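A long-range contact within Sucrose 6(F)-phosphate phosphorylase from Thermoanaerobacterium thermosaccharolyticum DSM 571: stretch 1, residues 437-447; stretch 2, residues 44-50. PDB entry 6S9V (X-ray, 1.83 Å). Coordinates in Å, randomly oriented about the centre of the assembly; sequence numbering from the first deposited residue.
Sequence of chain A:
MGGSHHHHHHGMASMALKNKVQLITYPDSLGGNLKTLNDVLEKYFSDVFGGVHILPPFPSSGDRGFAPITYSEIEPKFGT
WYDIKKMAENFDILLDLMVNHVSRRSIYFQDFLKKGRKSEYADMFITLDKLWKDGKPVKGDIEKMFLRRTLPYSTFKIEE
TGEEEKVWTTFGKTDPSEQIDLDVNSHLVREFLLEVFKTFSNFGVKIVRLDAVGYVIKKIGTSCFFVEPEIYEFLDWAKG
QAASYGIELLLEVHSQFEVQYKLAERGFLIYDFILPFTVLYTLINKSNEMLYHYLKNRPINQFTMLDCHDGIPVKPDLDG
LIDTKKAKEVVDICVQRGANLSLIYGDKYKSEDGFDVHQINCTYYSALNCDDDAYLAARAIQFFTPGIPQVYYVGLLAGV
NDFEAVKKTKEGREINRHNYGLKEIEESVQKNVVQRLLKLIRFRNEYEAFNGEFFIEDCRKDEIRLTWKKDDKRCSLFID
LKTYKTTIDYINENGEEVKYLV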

# COMPACT_ATOMS: atom_id res chain seq x y z
N LEU A 437 7.03 19.72 7.31
CA LEU A 437 6.40 18.79 6.38
C LEU A 437 5.00 19.25 5.99
O LEU A 437 4.60 19.12 4.82
CB LEU A 437 6.34 17.39 7.00
CG LEU A 437 5.66 16.29 6.18
CD1 LEU A 437 6.22 16.22 4.76
CD2 LEU A 437 5.82 14.94 6.91
N LEU A 438 4.24 19.79 6.94
CA LEU A 438 2.90 20.27 6.62
C LEU A 438 2.95 21.42 5.63
O LEU A 438 2.11 21.51 4.73
CB LEU A 438 2.17 20.67 7.91
CG LEU A 438 1.86 19.52 8.87
CD1 LEU A 438 1.17 20.01 10.13
CD2 LEU A 438 1.00 18.45 8.20
N LYS A 439 3.93 22.33 5.79
CA LYS A 439 4.08 23.43 4.84
C LYS A 439 4.42 22.92 3.45
O LYS A 439 3.88 23.41 2.44
CB LYS A 439 5.15 24.40 5.35
CG LYS A 439 5.25 25.68 4.52
CD LYS A 439 6.23 26.68 5.12
CE LYS A 439 6.41 27.88 4.21
NZ LYS A 439 7.38 28.88 4.77
N LEU A 440 5.31 21.93 3.37
CA LEU A 440 5.66 21.33 2.09
C LEU A 440 4.46 20.65 1.46
O LEU A 440 4.23 20.78 0.25
CB LEU A 440 6.80 20.32 2.27
CG LEU A 440 7.24 19.56 1.02
CD1 LEU A 440 7.83 20.52 -0.01
CD2 LEU A 440 8.22 18.46 1.37
N ILE A 441 3.68 19.92 2.26
CA ILE A 441 2.49 19.26 1.73
C ILE A 441 1.54 20.29 1.14
O ILE A 441 1.04 20.13 0.01
CB ILE A 441 1.80 18.43 2.83
CG1 ILE A 441 2.62 17.18 3.15
CG2 ILE A 441 0.41 18.04 2.39
CD1 ILE A 441 2.17 16.44 4.41
N ARG A 442 1.26 21.36 1.89
CA ARG A 442 0.33 22.36 1.39
C ARG A 442 0.86 23.05 0.14
O ARG A 442 0.08 23.38 -0.76
CB ARG A 442 -0.02 23.37 2.48
CG ARG A 442 -0.85 22.73 3.60
CD ARG A 442 -1.82 23.73 4.21
NE ARG A 442 -1.19 24.65 5.14
CZ ARG A 442 -1.76 25.76 5.60
NH1 ARG A 442 -2.98 26.13 5.21
NH2 ARG A 442 -1.08 26.51 6.45
N PHE A 443 2.18 23.25 0.05
CA PHE A 443 2.74 23.76 -1.19
C PHE A 443 2.45 22.81 -2.35
O PHE A 443 2.04 23.24 -3.44
CB PHE A 443 4.24 23.99 -1.08
CG PHE A 443 4.84 24.59 -2.32
CD1 PHE A 443 4.77 25.96 -2.54
CD2 PHE A 443 5.44 23.79 -3.28
CE1 PHE A 443 5.30 26.53 -3.71
CE2 PHE A 443 5.99 24.35 -4.44
CZ PHE A 443 5.91 25.72 -4.64
N ARG A 444 2.63 21.50 -2.12
CA ARG A 444 2.36 20.51 -3.16
C ARG A 444 0.88 20.46 -3.53
O ARG A 444 0.54 20.10 -4.67
CB ARG A 444 2.86 19.14 -2.68
CG ARG A 444 2.56 17.98 -3.59
CD ARG A 444 3.12 18.15 -4.99
NE ARG A 444 2.88 16.95 -5.79
CZ ARG A 444 1.70 16.60 -6.27
NH1 ARG A 444 0.64 17.36 -6.05
NH2 ARG A 444 1.56 15.48 -6.97
N ASN A 445 -0.01 20.80 -2.60
CA ASN A 445 -1.44 20.84 -2.91
C ASN A 445 -1.87 22.15 -3.56
O ASN A 445 -2.86 22.17 -4.30
CB ASN A 445 -2.28 20.65 -1.65
CG ASN A 445 -2.19 19.25 -1.11
OD1 ASN A 445 -1.81 18.32 -1.83
ND2 ASN A 445 -2.56 19.07 0.16
N GLU A 446 -1.17 23.25 -3.28
CA GLU A 446 -1.63 24.56 -3.70
C GLU A 446 -0.98 25.05 -4.98
O GLU A 446 -1.64 25.72 -5.78
CB GLU A 446 -1.35 25.61 -2.60
CG GLU A 446 -2.13 25.44 -1.31
CD GLU A 446 -1.59 26.33 -0.18
OE1 GLU A 446 -0.53 26.94 -0.38
OE2 GLU A 446 -2.23 26.41 0.89
N TYR A 447 0.28 24.73 -5.22
CA TYR A 447 0.98 25.35 -6.34
C TYR A 447 0.61 24.67 -7.65
O TYR A 447 0.75 23.45 -7.79
CB TYR A 447 2.49 25.33 -6.12
CG TYR A 447 3.16 26.35 -7.02
CD1 TYR A 447 2.96 27.71 -6.81
CD2 TYR A 447 3.92 25.96 -8.10
CE1 TYR A 447 3.55 28.65 -7.65
CE2 TYR A 447 4.51 26.88 -8.93
CZ TYR A 447 4.32 28.22 -8.70
OH TYR A 447 4.90 29.13 -9.55
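Stretch 2 44-50: YFSDVFG

Stretch 2 has no regular helix or strand, so no crossing angle describes its fit; it is a bent, irregular segment laid along one side of the helix of residues 437-446. Contacts run the same way along both chains, from Phe 45 near Leu 438 to Asp 47 and Val 48 near Asn 445, and the backbones come closest at Arg 442 and Val 48, with CA atoms 5.5 Å apart. A turn, closed by Val 48 N to Phe 45 O at 3.0 Å, brings Val 48 against the helix. Its compact, branched side chain is the bump that fills the hollow between Leu 438, Ile 441 and Arg 442: Val 48 CG1 lies 3.6 Å from Ile 441 CG2 and 4.0 Å from Leu 438 CD2, while Val 48 CG2 lies 4.0 Å from Arg 442 CG. Leu 438 CD2 also reaches Phe 45 CE1 at 3.8 Å, meeting the ring obliquely. One turn beyond Ile 441, Asn 445 offers an amide to the irregular backbone: Asn 445 ND2 donates to Asp 47 O at 3.2 Å and, weakly, to Val 48 O at 2.8 Å. At the exposed margin, Arg 442 NH1 forms a salt bridge with Asp 47 OD2 at 2.9 Å. A water donates to both Asp 47 OD2 and Glu 446 OE2, linking the two like-charged carboxylates.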

# COMPACT_ATOMS: atom_id res chain seq x y z
N TYR A 44 -6.45 19.85 12.07
CA TYR A 44 -5.11 20.12 11.58
C TYR A 44 -4.89 19.98 10.08
O TYR A 44 -3.92 20.56 9.57
CB TYR A 44 -4.09 19.17 12.24
CG TYR A 44 -4.09 19.12 13.74
CD1 TYR A 44 -3.64 20.19 14.50
CD2 TYR A 44 -4.50 17.97 14.41
CE1 TYR A 44 -3.63 20.13 15.88
CE2 TYR A 44 -4.48 17.90 15.78
CZ TYR A 44 -4.05 18.97 16.51
OH TYR A 44 -4.04 18.88 17.89
N PHE A 45 -5.74 19.24 9.35
CA PHE A 45 -5.31 18.74 8.05
C PHE A 45 -6.33 18.95 6.93
O PHE A 45 -6.23 18.27 5.90
CB PHE A 45 -4.99 17.24 8.14
CG PHE A 45 -4.02 16.88 9.24
CD1 PHE A 45 -2.81 17.52 9.35
CD2 PHE A 45 -4.32 15.86 10.13
CE1 PHE A 45 -1.91 17.19 10.35
CE2 PHE A 45 -3.42 15.52 11.13
CZ PHE A 45 -2.22 16.18 11.24
N SER A 46 -7.27 19.88 7.09
CA SER A 46 -8.35 19.98 6.12
C SER A 46 -7.83 20.22 4.70
O SER A 46 -8.37 19.66 3.74
CB SER A 46 -9.34 21.07 6.55
OG SER A 46 -10.17 20.56 7.57
N ASP A 47 -6.83 21.09 4.54
CA ASP A 47 -6.26 21.34 3.22
C ASP A 47 -4.90 20.68 3.07
O ASP A 47 -4.17 20.96 2.10
CB ASP A 47 -6.19 22.84 2.92
CG ASP A 47 -5.28 23.59 3.87
OD1 ASP A 47 -5.02 23.08 4.99
OD2 ASP A 47 -4.81 24.67 3.49
N VAL A 48 -4.56 19.79 3.98
CA VAL A 48 -3.31 19.05 3.91
C VAL A 48 -3.50 17.79 3.07
O VAL A 48 -2.57 17.35 2.39
CB VAL A 48 -2.82 18.72 5.33
CG1 VAL A 48 -1.62 17.77 5.29
CG2 VAL A 48 -2.47 20.02 6.07
N PHE A 49 -4.71 17.21 3.09
CA PHE A 49 -4.96 15.99 2.35
C PHE A 49 -6.17 16.16 1.44
O PHE A 49 -7.17 16.77 1.82
CB PHE A 49 -5.19 14.81 3.29
CG PHE A 49 -4.03 14.54 4.18
CD1 PHE A 49 -2.82 14.14 3.65
CD2 PHE A 49 -4.14 14.69 5.55
CE1 PHE A 49 -1.73 13.91 4.47
CE2 PHE A 49 -3.06 14.45 6.36
CZ PHE A 49 -1.86 14.07 5.82
N GLY A 50 -6.05 15.63 0.22
CA GLY A 50 -7.16 15.56 -0.70
C GLY A 50 -7.87 14.23 -0.65
O GLY A 50 -8.97 14.07 -1.19
O HOH W 1 -4.52 25.46 0.96